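Local coordinates for protein beta-n-acetylhexosaminidase (Streptococcus pneumoniae, PDB 4AZI) that hydrolyses terminal beta-linked N-acetylhexosamine residues from glycans, as a family 20 glycoside hydrolase module of the exo-beta-D-N-acetylglucosaminidase StrH, at residues L51-D56 and G164-F169. The protein carries 2 engineered substitutions. Numbering follows the deposited sequence.
Sequences LRFLLD and GKYMDF
Tyr166 and Phe53 meet because their first torsions send the rings past each other in opposite directions: CG of Tyr166 is anti to its carbonyl carbon (chi1 -72°), carrying the phenol off the helix toward the loop, while CG of Phe53 is anti to its own backbone N, carrying that ring toward the helix. The phenol tip ends at the loop backbone, where Tyr166 OH donates a hydrogen bond of 2.6 Å to Phe53 O. The donor sits nearly on the line of the carbonyl (C=O...donor angle 169°), and the oxygen lies at the edge of the tyrosine ring, near its plane. In one of its two modelled conformers, Leu51 comes at the same hydroxyl tip to tip, an approach less certain than the rest. Further back along the phenol, Phe53 CD2 rests 3.6 Å from Tyr166 CE1, the two planes oblique to each other. The far end of the Phe53 ring turns its edge to a face of Phe169 in an offset edge-to-face pair, Phe53 CZ lying 3.7 Å from Phe169 CE2 and the planes inclined at 62°. Leu55 closes the cluster from the loop: its CD2 packs 3.6 Å from Phe169 CB and also reaches the Tyr166 ring, while CD1 lies against the backbone of Lys165. Residues 51-56 belong to the long connection after the second barrel strand, 41-45; the contact ties it to outer helix 153-170, which carries residues 164-169 in the helical layer of the TIM barrel. Val97 and Thr98 of helix 94-106 pack against Phe53 and Phe169, respectively. Chemically, this is a largely apolar, buried interface around three aromatic rings, in which the phenol is amphipathic: its ring packs with hydrocarbon while its hydroxyl satisfies a loop carbonyl, a directional bond that fixes where the tyrosine tip sits.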
ATOM      1  N   LEU A  51       8.128   9.997  -7.040  0.50 12.46           N
ATOM      2  CA  LEU A  51       8.896   8.825  -6.638  0.50 12.47           C
ATOM      3  C   LEU A  51       9.843   9.224  -5.515  0.50 12.61           C
ATOM      4  O   LEU A  51      10.902   9.804  -5.760  0.50 12.80           O
ATOM      5  CB  LEU A  51       9.661   8.247  -7.829  0.50 12.39           C
ATOM      6  CG  LEU A  51      10.538   7.032  -7.535  0.50 12.39           C
ATOM      7  CD1 LEU A  51      11.564   7.404  -6.486  0.50 12.33           C
ATOM      8  CD2 LEU A  51       9.717   5.834  -7.080  0.50 12.22           C
ATOM      9  N   ARG A  52       9.444   8.902  -4.286  1.00 12.59           N
ATOM     10  CA  ARG A  52      10.077   9.425  -3.079  1.00 12.67           C
ATOM     11  C   ARG A  52      10.884   8.380  -2.310  1.00 12.89           C
ATOM     12  O   ARG A  52      10.844   8.322  -1.073  1.00 13.29           O
ATOM     13  CB  ARG A  52       9.023  10.100  -2.189  1.00 12.73           C
ATOM     14  CG  ARG A  52       8.191  11.138  -2.937  1.00 12.65           C
ATOM     15  CD  ARG A  52       7.450  12.082  -2.002  1.00 12.66           C
ATOM     16  NE  ARG A  52       6.736  13.109  -2.765  1.00 12.31           N
ATOM     17  CZ  ARG A  52       7.277  14.255  -3.175  1.00 12.04           C
ATOM     18  NH1 ARG A  52       8.535  14.541  -2.884  1.00 12.04           N
ATOM     19  NH2 ARG A  52       6.552  15.120  -3.873  1.00 11.93           N
ATOM     20  N   PHE A  53      11.614   7.560  -3.056  1.00 12.87           N
ATOM     21  CA  PHE A  53      12.532   6.583  -2.476  1.00 12.61           C
ATOM     22  C   PHE A  53      13.705   6.344  -3.409  1.00 12.65           C
ATOM     23  O   PHE A  53      13.530   5.937  -4.561  1.00 13.14           O
ATOM     24  CB  PHE A  53      11.808   5.267  -2.167  1.00 12.08           C
ATOM     25  CG  PHE A  53      12.689   4.200  -1.568  1.00 11.56           C
ATOM     26  CD1 PHE A  53      13.684   4.517  -0.643  1.00 11.32           C
ATOM     27  CD2 PHE A  53      12.498   2.865  -1.906  1.00 11.29           C
ATOM     28  CE1 PHE A  53      14.480   3.523  -0.083  1.00 11.06           C
ATOM     29  CE2 PHE A  53      13.287   1.865  -1.346  1.00 11.31           C
ATOM     30  CZ  PHE A  53      14.280   2.196  -0.434  1.00 11.26           C
ATOM     31  N   LEU A  54      14.903   6.597  -2.892  1.00 12.93           N
ATOM     32  CA  LEU A  54      16.139   6.288  -3.602  1.00 12.93           C
ATOM     33  C   LEU A  54      16.985   5.304  -2.813  1.00 12.96           C
ATOM     34  O   LEU A  54      17.229   5.495  -1.615  1.00 12.87           O
ATOM     35  CB  LEU A  54      16.955   7.553  -3.867  1.00 12.97           C
ATOM     36  CG  LEU A  54      16.287   8.710  -4.608  1.00 12.87           C
ATOM     37  CD1 LEU A  54      17.129   9.971  -4.446  1.00 12.91           C
ATOM     38  CD2 LEU A  54      16.093   8.351  -6.074  1.00 12.77           C
ATOM     39  N   LEU A  55      17.417   4.252  -3.499  1.00 12.50           N
ATOM     40  CA  LEU A  55      18.383   3.310  -2.964  1.00 13.02           C
ATOM     41  C   LEU A  55      19.775   3.932  -3.008  1.00 13.21           C
ATOM     42  O   LEU A  55      20.016   4.867  -3.773  1.00 12.89           O
ATOM     43  CB  LEU A  55      18.395   2.026  -3.803  1.00 12.61           C
ATOM     44  CG  LEU A  55      17.071   1.350  -4.173  1.00 12.82           C
ATOM     45  CD1 LEU A  55      17.275   0.359  -5.310  1.00 12.25           C
ATOM     46  CD2 LEU A  55      16.447   0.682  -2.956  1.00 12.35           C
ATOM     47  N   ASP A  56      20.693   3.385  -2.217  1.00 13.64           N
ATOM     48  CA  ASP A  56      22.084   3.825  -2.232  1.00 14.16           C
ATOM     49  C   ASP A  56      22.725   3.665  -3.607  1.00 14.45           C
ATOM     50  O   ASP A  56      23.426   4.569  -4.059  1.00 14.18           O
ATOM     51  CB  ASP A  56      22.900   3.098  -1.165  1.00 14.35           C
ATOM     52  CG  ASP A  56      22.459   3.454   0.241  1.00 14.80           C
ATOM     53  OD1 ASP A  56      22.000   4.596   0.453  1.00 14.94           O
ATOM     54  OD2 ASP A  56      22.570   2.591   1.134  1.00 15.32           O
ATOM     55  N   GLY A 164      12.636  -3.712 -10.800  1.00 11.44           N
ATOM     56  CA  GLY A 164      13.481  -4.847 -10.403  1.00 11.91           C
ATOM     57  C   GLY A 164      14.449  -4.523  -9.272  1.00 12.24           C
ATOM     58  O   GLY A 164      14.575  -5.295  -8.312  1.00 12.02           O
ATOM     59  N   LYS A 165      15.144  -3.390  -9.376  1.00 12.75           N
ATOM     60  CA  LYS A 165      16.057  -2.945  -8.317  1.00 13.46           C
ATOM     61  C   LYS A 165      15.332  -2.707  -7.000  1.00 12.92           C
ATOM     62  O   LYS A 165      15.761  -3.225  -5.973  1.00 12.84           O
ATOM     63  CB  LYS A 165      16.863  -1.705  -8.722  1.00 14.59           C
ATOM     64  CG  LYS A 165      17.946  -1.979  -9.753  1.00 16.24           C
ATOM     65  CD  LYS A 165      19.014  -2.946  -9.257  1.00 17.58           C
ATOM     66  CE  LYS A 165      19.927  -3.325 -10.414  1.00 18.96           C
ATOM     67  NZ  LYS A 165      20.997  -4.297 -10.049  1.00 20.71           N
ATOM     68  N   TYR A 166      14.231  -1.950  -7.027  1.00 12.13           N
ATOM     69  CA  TYR A 166      13.414  -1.769  -5.818  1.00 11.47           C
ATOM     70  C   TYR A 166      12.978  -3.113  -5.234  1.00 11.18           C
ATOM     71  O   TYR A 166      13.072  -3.323  -4.028  1.00 11.03           O
ATOM     72  CB  TYR A 166      12.186  -0.876  -6.071  1.00 11.00           C
ATOM     73  CG  TYR A 166      12.489   0.596  -6.270  1.00 10.54           C
ATOM     74  CD1 TYR A 166      13.052   1.364  -5.246  1.00 10.61           C
ATOM     75  CD2 TYR A 166      12.190   1.229  -7.477  1.00 10.46           C
ATOM     76  CE1 TYR A 166      13.324   2.713  -5.424  1.00 10.17           C
ATOM     77  CE2 TYR A 166      12.457   2.580  -7.666  1.00 10.52           C
ATOM     78  CZ  TYR A 166      13.025   3.317  -6.632  1.00 10.38           C
ATOM     79  OH  TYR A 166      13.287   4.654  -6.804  1.00 10.56           O
ATOM     80  N   MET A 167      12.515  -4.023  -6.090  1.00 10.79           N
ATOM     81  CA  MET A 167      12.113  -5.355  -5.639  1.00 10.73           C
ATOM     82  C   MET A 167      13.302  -6.116  -5.019  1.00 10.83           C
ATOM     83  O   MET A 167      13.132  -6.847  -4.033  1.00 10.81           O
ATOM     84  CB  MET A 167      11.507  -6.163  -6.788  1.00 10.88           C
ATOM     85  CG  MET A 167      10.110  -5.765  -7.217  1.00 10.56           C
ATOM     86  SD  MET A 167       9.623  -6.869  -8.564  1.00 10.67           S
ATOM     87  CE  MET A 167       7.889  -6.450  -8.792  1.00 10.56           C
ATOM     88  N   ASP A 168      14.498  -5.913  -5.588  1.00 10.45           N
ATOM     89  CA  ASP A 168      15.742  -6.454  -5.036  1.00 10.50           C
ATOM     90  C   ASP A 168      15.974  -5.997  -3.585  1.00 10.56           C
ATOM     91  O   ASP A 168      16.310  -6.817  -2.724  1.00 10.56           O
ATOM     92  CB  ASP A 168      16.951  -6.161  -5.963  1.00 10.30           C
ATOM     93  CG  ASP A 168      16.882  -6.947  -7.296  1.00 10.65           C
ATOM     94  OD1 ASP A 168      16.167  -7.955  -7.344  1.00 10.23           O
ATOM     95  OD2 ASP A 168      17.535  -6.570  -8.300  1.00 11.06           O
ATOM     96  N   PHE A 169      15.759  -4.711  -3.304  1.00 10.51           N
ATOM     97  CA  PHE A 169      15.908  -4.203  -1.927  1.00 10.61           C
ATOM     98  C   PHE A 169      14.865  -4.781  -0.949  1.00 10.63           C
ATOM     99  O   PHE A 169      15.214  -5.159   0.169  1.00 10.49           O
ATOM    100  CB  PHE A 169      15.912  -2.669  -1.900  1.00 10.82           C
ATOM    101  CG  PHE A 169      15.720  -2.080  -0.527  1.00 10.89           C
ATOM    102  CD1 PHE A 169      16.804  -1.920   0.337  1.00 10.92           C
ATOM    103  CD2 PHE A 169      14.453  -1.687  -0.093  1.00 10.91           C
ATOM    104  CE1 PHE A 169      16.628  -1.381   1.603  1.00 10.80           C
ATOM    105  CE2 PHE A 169      14.268  -1.147   1.179  1.00 10.83           C
ATOM    106  CZ  PHE A 169      15.357  -1.005   2.027  1.00 10.87           C
TER